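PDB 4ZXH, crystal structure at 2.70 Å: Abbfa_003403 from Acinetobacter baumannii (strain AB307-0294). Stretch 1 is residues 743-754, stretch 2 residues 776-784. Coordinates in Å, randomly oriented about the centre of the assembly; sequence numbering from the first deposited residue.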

# COMPACT_ATOMS: atom_id res chain seq x y z
N ALA A 743 8.49 -9.03 18.39
CA ALA A 743 9.20 -8.16 17.46
C ALA A 743 9.23 -6.73 18.00
O ALA A 743 8.27 -6.28 18.63
CB ALA A 743 8.56 -8.21 16.09
N LEU A 744 10.34 -6.05 17.77
CA LEU A 744 10.43 -4.65 18.12
C LEU A 744 10.09 -3.82 16.89
O LEU A 744 10.80 -3.86 15.88
CB LEU A 744 11.83 -4.31 18.64
CG LEU A 744 12.13 -2.85 19.00
CD1 LEU A 744 11.19 -2.37 20.07
CD2 LEU A 744 13.55 -2.71 19.48
N ASP A 745 8.97 -3.10 16.95
CA ASP A 745 8.55 -2.25 15.85
C ASP A 745 9.26 -0.91 15.92
O ASP A 745 9.72 -0.50 16.99
CB ASP A 745 7.02 -2.05 15.84
CG ASP A 745 6.46 -1.61 17.19
OD1 ASP A 745 6.80 -2.24 18.22
OD2 ASP A 745 5.72 -0.60 17.23
N THR A 746 9.36 -0.23 14.79
CA THR A 746 10.13 1.01 14.71
C THR A 746 9.57 2.10 15.63
O THR A 746 10.34 2.85 16.24
CB THR A 746 10.19 1.51 13.26
OG1 THR A 746 8.87 1.49 12.72
CG2 THR A 746 11.05 0.59 12.41
N ILE A 747 8.25 2.19 15.74
CA ILE A 747 7.63 3.21 16.58
C ILE A 747 8.04 3.07 18.05
O ILE A 747 8.41 4.06 18.68
CB ILE A 747 6.08 3.17 16.52
CG1 ILE A 747 5.58 3.12 15.07
CG2 ILE A 747 5.49 4.38 17.27
CD1 ILE A 747 5.82 4.37 14.26
N LEU A 748 7.98 1.86 18.59
CA LEU A 748 8.38 1.66 19.98
C LEU A 748 9.87 1.94 20.14
O LEU A 748 10.32 2.43 21.17
CB LEU A 748 8.07 0.24 20.45
CG LEU A 748 8.55 -0.11 21.86
CD1 LEU A 748 7.99 0.85 22.90
CD2 LEU A 748 8.21 -1.55 22.22
N ALA A 749 10.62 1.63 19.10
CA ALA A 749 12.05 1.81 19.12
C ALA A 749 12.41 3.28 19.27
O ALA A 749 13.24 3.63 20.10
CB ALA A 749 12.68 1.23 17.86
N GLU A 750 11.79 4.15 18.47
CA GLU A 750 12.16 5.56 18.56
C GLU A 750 11.78 6.13 19.91
O GLU A 750 12.55 6.89 20.49
CB GLU A 750 11.53 6.40 17.45
CG GLU A 750 12.55 6.79 16.38
CD GLU A 750 13.54 7.88 16.82
OE1 GLU A 750 13.09 8.90 17.38
OE2 GLU A 750 14.76 7.70 16.61
N LYS A 751 10.60 5.76 20.40
CA LYS A 751 10.16 6.21 21.72
C LYS A 751 11.15 5.78 22.79
O LYS A 751 11.51 6.57 23.66
CB LYS A 751 8.77 5.66 22.05
CG LYS A 751 7.59 6.30 21.30
CD LYS A 751 6.32 5.51 21.63
CE LYS A 751 5.08 6.10 20.99
NZ LYS A 751 4.70 7.34 21.69
N LEU A 752 11.60 4.53 22.73
CA LEU A 752 12.56 4.03 23.71
C LEU A 752 13.93 4.72 23.61
O LEU A 752 14.51 5.10 24.62
CB LEU A 752 12.74 2.52 23.56
CG LEU A 752 11.67 1.62 24.18
CD1 LEU A 752 12.09 0.19 24.06
CD2 LEU A 752 11.42 1.97 25.64
N LEU A 753 14.43 4.88 22.39
CA LEU A 753 15.75 5.45 22.17
C LEU A 753 15.94 6.82 22.82
O LEU A 753 17.05 7.17 23.24
CB LEU A 753 16.04 5.55 20.68
CG LEU A 753 16.53 4.22 20.11
CD1 LEU A 753 16.75 4.30 18.59
CD2 LEU A 753 17.80 3.84 20.83
N GLY A 754 14.86 7.58 22.93
CA GLY A 754 14.90 8.88 23.57
C GLY A 754 14.62 8.85 25.06
O GLY A 754 14.68 9.88 25.72
N ARG A 776 22.37 -4.34 19.42
CA ARG A 776 22.43 -3.00 20.00
C ARG A 776 21.73 -2.03 19.04
O ARG A 776 22.26 -1.68 17.98
CB ARG A 776 23.87 -2.54 20.27
CG ARG A 776 23.98 -1.22 21.07
CD ARG A 776 25.40 -0.64 21.09
NE ARG A 776 26.36 -1.51 21.77
CZ ARG A 776 26.70 -1.40 23.06
NH1 ARG A 776 26.16 -0.45 23.82
NH2 ARG A 776 27.58 -2.24 23.59
N ILE A 777 20.52 -1.63 19.40
CA ILE A 777 19.72 -0.71 18.60
C ILE A 777 20.15 0.74 18.80
O ILE A 777 20.09 1.25 19.92
CB ILE A 777 18.22 -0.83 18.93
CG1 ILE A 777 17.72 -2.27 18.73
CG2 ILE A 777 17.41 0.18 18.10
CD1 ILE A 777 18.10 -2.88 17.38
N THR A 778 20.57 1.40 17.73
CA THR A 778 21.04 2.77 17.84
C THR A 778 20.21 3.71 16.98
O THR A 778 20.31 4.93 17.11
CB THR A 778 22.54 2.91 17.45
OG1 THR A 778 22.74 2.46 16.11
CG2 THR A 778 23.43 2.08 18.40
N ASP A 779 19.40 3.12 16.11
CA ASP A 779 18.58 3.88 15.17
C ASP A 779 17.33 3.07 14.82
O ASP A 779 17.44 1.92 14.40
CB ASP A 779 19.38 4.22 13.91
CG ASP A 779 18.66 5.22 12.99
OD1 ASP A 779 17.56 5.69 13.36
OD2 ASP A 779 19.21 5.54 11.91
N ALA A 780 16.16 3.68 14.98
CA ALA A 780 14.90 2.96 14.80
C ALA A 780 14.68 2.46 13.38
O ALA A 780 13.84 1.60 13.15
CB ALA A 780 13.74 3.82 15.22
N LYS A 781 15.43 3.00 12.43
CA LYS A 781 15.26 2.62 11.04
C LYS A 781 15.98 1.30 10.73
O LYS A 781 15.79 0.70 9.67
CB LYS A 781 15.74 3.74 10.11
N TYR A 782 16.81 0.83 11.67
CA TYR A 782 17.66 -0.33 11.44
C TYR A 782 17.53 -1.38 12.56
O TYR A 782 18.36 -1.45 13.49
CB TYR A 782 19.11 0.12 11.26
CG TYR A 782 19.29 1.00 10.03
CD1 TYR A 782 19.55 0.44 8.78
CD2 TYR A 782 19.17 2.39 10.11
CE1 TYR A 782 19.70 1.24 7.65
CE2 TYR A 782 19.31 3.19 8.99
CZ TYR A 782 19.59 2.62 7.75
OH TYR A 782 19.74 3.41 6.62
N ILE A 783 16.49 -2.20 12.45
CA ILE A 783 16.17 -3.21 13.45
C ILE A 783 16.27 -4.62 12.88
O ILE A 783 15.68 -4.92 11.83
CB ILE A 783 14.75 -3.00 14.01
CG1 ILE A 783 14.62 -1.61 14.62
CG2 ILE A 783 14.41 -4.05 15.04
CD1 ILE A 783 13.20 -1.24 14.98
N ASP A 784 17.01 -5.49 13.56
CA ASP A 784 17.22 -6.87 13.13
C ASP A 784 17.45 -7.74 14.36
O ASP A 784 17.48 -7.22 15.48
CB ASP A 784 18.41 -6.99 12.16
CG ASP A 784 19.69 -6.31 12.70
OD1 ASP A 784 19.65 -5.10 13.01
OD2 ASP A 784 20.71 -7.02 12.85

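A short helix can pack against an irregular segment without a single hydrogen bond between them, and this pair of stretches from Abbfa_003403 is a compact example. No hydrogen bond crosses between them, and the 427 Å² they bury is assembled almost entirely from methyl and methylene groups meeting each other or the flank of a backbone. In such a contact the side-chain torsions matter because they decide where those groups are delivered.

The helix runs from T746 to L753, with D745 at the N-cap position. Its turns are closed by regular backbone bonds, such as A749 N to D745 O at 3.1 Å and L753 N to A749 O at 2.9 Å. That regularity places A749 and L753, four residues apart, on the same side, and both direct their CA-to-CB bonds toward the second stretch. I747 points away and takes no part.

Facing them, the second stretch leaves its strand and enters a type I turn from D779 to Y782, closed by Y782 N to D779 O at 3.0 Å. The turn sets A780 toward the helix, while the CA-to-CB bonds of K781 and Y782 point away. The backbones come near where A780 meets the helix: the CA atoms of T746 and A780 lie 5.2 Å apart, and the methyls fit closely, CB of A749 being 3.8 Å from CB of A780. The approach is close enough that CG2 of T746 sits 3.1 Å from O of A780, a tight packing contact rather than a polar bond.

I783 illustrates how a rotamer extends reach. With chi1 at m and chi2 at t, its CG1 arm is carried out to the terminal methyl, which settles at the start of the helix, CD1 of I783 lying 3.7 Å from O of L744, 3.8 Å from CA of T746 and 3.8 Å from CB of A749. The other branch is not idle, since CG2 of I783 lies 4.4 Å from CB of L744. L744 itself adopts t, p and brings its CD2 to 4.3 Å from CG1 of I777, whose own chi angles are both m. One leucine thus touches two isoleucines at near van der Waals separation.

At the far end of the helix, L753 takes the common m, t leucine conformation and spreads its two methyls over the second stretch. CD2 of L753 approaches O of I777 at 3.6 Å, whereas CD1 of L753 lies 4.2 Å from CG2 of I777 and 3.7 Å from N of A780. CD1 of L753 is also 3.8 Å from N of D779, so this methyl packs along the backbone leading into the turn.

E750 shows the same principle in a polar residue. Its CA-to-CB bond points sideways, and chi1, at -105°, lies between wells. The aliphatic part of the chain nevertheless serves the contact, with CG of E750 3.4 Å from CB of A780, while the carboxylate makes no hydrogen bond to the second stretch.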